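Local coordinates for protein DNA-entry nuclease (Competence-specific nuclease) (Streptococcus agalactiae ILRI112, PDB 4QGO) that probably cleaves DNA and RNA without sequence specificity, as a virulence-factor nuclease of the beta-beta-alpha, His-Me finger type, at residues W90-W95 with N134-Q138. The protein carries 1 engineered substitution. Residues are numbered along the deposited sequence; the frame is centred on the assembly and turned at random.
Sequences WKPLGW and NVVTQ
Thr137, Val135 and Pro92 carry this contact, in which a loop that makes a type II turn from Pro92 to Trp95 lies along strand 135-139 of the two-stranded antiparallel sheet it forms with 108-112. In this His-Me finger nuclease strands 108-112 and 135-139, with helix 153-165 after them, are consistent with the beta-beta-alpha element that gives the fold its name.

The one direct hydrogen bond runs from Thr137 OG1 to Leu93 O, at 2.8 Å. The hydroxyl comes from above the carbonyl plane, 47° out of it. With chi1 at -64°, OG1 sits beside the backbone N of its own residue, and CG2 is turned toward Gly94 O and the Trp95 ring. That ring meets OG1 with its edge, CE3 standing 3.7 Å away.

Pro92 fills the middle. The Pro92 and Thr137 side chains cross at about a right angle, with Pro92 CG 3.5 Å from Thr137 OG1, while Pro92 CB rests 3.6 Å from Val135 O. Val135 in turn presents CB and CG1 to the six-membered end of the Trp90 indole: CZ3 is 3.8 Å from CB, and CG1 lies in the plane of the ring, at its edge. Pro92 N sits over one face of the same indole, toward its rim.

Beyond the segments, Trp95 and Thr137 both touch Val108 of the partner strand, and Val136 packs on Met189 of the large sheet. Two waters complete the seam: one links Leu93 N to Val135 O, and the other accepts from Thr137 N while donating to Leu93 O at 2.8 Å, giving that carbonyl a second donor besides OG1.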
loop_
_atom_site.group_PDB
_atom_site.type_symbol
_atom_site.label_atom_id
_atom_site.label_comp_id
_atom_site.label_asym_id
_atom_site.label_seq_id
_atom_site.Cartn_x
_atom_site.Cartn_y
_atom_site.Cartn_z
ATOM N N TRP A 90 2.192 -2.814 -19.851
ATOM C CA TRP A 90 1.307 -3.523 -18.933
ATOM C C TRP A 90 0.647 -2.543 -17.966
ATOM O O TRP A 90 1.290 -1.618 -17.486
ATOM C CB TRP A 90 2.084 -4.596 -18.158
ATOM C CG TRP A 90 1.220 -5.406 -17.229
ATOM C CD1 TRP A 90 0.544 -6.555 -17.525
ATOM C CD2 TRP A 90 0.936 -5.120 -15.853
ATOM N NE1 TRP A 90 -0.147 -6.997 -16.423
ATOM C CE2 TRP A 90 0.078 -6.132 -15.383
ATOM C CE3 TRP A 90 1.319 -4.099 -14.979
ATOM C CZ2 TRP A 90 -0.400 -6.159 -14.076
ATOM C CZ3 TRP A 90 0.852 -4.132 -13.681
ATOM C CH2 TRP A 90 -0.001 -5.152 -13.243
ATOM N N LYS A 91 -0.635 -2.755 -17.696
ATOM C CA LYS A 91 -1.349 -1.926 -16.729
ATOM C C LYS A 91 -2.075 -2.813 -15.724
ATOM O O LYS A 91 -2.586 -3.870 -16.081
ATOM C CB LYS A 91 -2.362 -1.030 -17.447
ATOM C CG LYS A 91 -1.740 0.026 -18.357
ATOM C CD LYS A 91 -0.847 0.992 -17.577
ATOM C CE LYS A 91 -0.485 2.225 -18.410
ATOM N NZ LYS A 91 0.266 1.883 -19.656
ATOM N N PRO A 92 -2.131 -2.381 -14.454
ATOM C CA PRO A 92 -2.841 -3.165 -13.442
ATOM C C PRO A 92 -4.356 -3.189 -13.645
ATOM O O PRO A 92 -4.906 -2.462 -14.496
ATOM C CB PRO A 92 -2.469 -2.460 -12.122
ATOM C CG PRO A 92 -2.184 -1.040 -12.524
ATOM C CD PRO A 92 -1.555 -1.135 -13.910
ATOM N N LEU A 93 -5.028 -4.023 -12.862
ATOM C CA LEU A 93 -6.472 -4.168 -12.941
ATOM C C LEU A 93 -7.164 -2.847 -12.633
ATOM O O LEU A 93 -6.772 -2.139 -11.696
ATOM C CB LEU A 93 -6.946 -5.243 -11.961
ATOM C CG LEU A 93 -6.396 -6.645 -12.207
ATOM C CD1 LEU A 93 -6.823 -7.545 -11.083
ATOM C CD2 LEU A 93 -6.902 -7.181 -13.548
ATOM N N GLY A 94 -8.190 -2.506 -13.417
ATOM C CA GLY A 94 -8.967 -1.298 -13.171
ATOM C C GLY A 94 -8.341 -0.001 -13.658
ATOM O O GLY A 94 -8.811 1.084 -13.308
ATOM N N TRP A 95 -7.279 -0.098 -14.451
ATOM C CA TRP A 95 -6.545 1.095 -14.883
ATOM C C TRP A 95 -7.321 1.920 -15.892
ATOM O O TRP A 95 -7.629 1.452 -16.999
ATOM C CB TRP A 95 -5.208 0.707 -15.494
ATOM C CG TRP A 95 -4.327 1.880 -15.867
ATOM C CD1 TRP A 95 -4.275 2.528 -17.074
ATOM C CD2 TRP A 95 -3.355 2.515 -15.027
ATOM N NE1 TRP A 95 -3.335 3.538 -17.024
ATOM C CE2 TRP A 95 -2.752 3.543 -15.782
ATOM C CE3 TRP A 95 -2.933 2.312 -13.704
ATOM C CZ2 TRP A 95 -1.750 4.364 -15.260
ATOM C CZ3 TRP A 95 -1.935 3.129 -13.185
ATOM C CH2 TRP A 95 -1.357 4.142 -13.959
ATOM N N ASN A 134 2.174 -7.672 -7.797
ATOM C CA ASN A 134 2.736 -6.628 -6.927
ATOM C C ASN A 134 2.305 -5.214 -7.283
ATOM O O ASN A 134 2.809 -4.263 -6.703
ATOM C CB ASN A 134 4.283 -6.694 -6.932
ATOM C CG ASN A 134 4.931 -5.852 -5.818
ATOM O OD1 ASN A 134 4.496 -5.869 -4.677
ATOM N ND2 ASN A 134 5.985 -5.112 -6.163
ATOM N N VAL A 135 1.386 -5.059 -8.235
ATOM C CA VAL A 135 1.021 -3.718 -8.698
ATOM C C VAL A 135 -0.485 -3.560 -8.794
ATOM O O VAL A 135 -1.171 -4.409 -9.372
ATOM C CB VAL A 135 1.649 -3.407 -10.077
ATOM C CG1 VAL A 135 1.243 -2.001 -10.533
ATOM C CG2 VAL A 135 3.162 -3.549 -10.018
ATOM N N VAL A 136 -0.991 -2.471 -8.218
ATOM C CA VAL A 136 -2.404 -2.121 -8.321
ATOM C C VAL A 136 -2.567 -0.726 -8.908
ATOM O O VAL A 136 -1.599 0.034 -9.040
ATOM C CB VAL A 136 -3.130 -2.185 -6.957
ATOM C CG1 VAL A 136 -3.151 -3.618 -6.430
ATOM C CG2 VAL A 136 -2.478 -1.232 -5.931
ATOM N N THR A 137 -3.803 -0.397 -9.271
ATOM C CA THR A 137 -4.153 0.960 -9.656
ATOM C C THR A 137 -4.295 1.775 -8.385
ATOM O O THR A 137 -5.175 1.507 -7.575
ATOM C CB THR A 137 -5.466 0.976 -10.447
ATOM O OG1 THR A 137 -5.276 0.256 -11.670
ATOM C CG2 THR A 137 -5.910 2.410 -10.753
ATOM N N GLN A 138 -3.411 2.750 -8.195
ATOM C CA GLN A 138 -3.379 3.506 -6.952
ATOM C C GLN A 138 -3.460 4.995 -7.247
ATOM O O GLN A 138 -2.818 5.496 -8.190
ATOM C CB GLN A 138 -2.101 3.196 -6.165
ATOM C CG GLN A 138 -2.126 3.760 -4.740
ATOM C CD GLN A 138 -0.951 3.284 -3.914
ATOM O OE1 GLN A 138 0.141 3.057 -4.446
ATOM N NE2 GLN A 138 -1.163 3.124 -2.611
HETATM O O HOH W 1 -5.769 -2.394 -9.113
HETATM O O HOH W 2 -3.762 -5.133 -10.394
#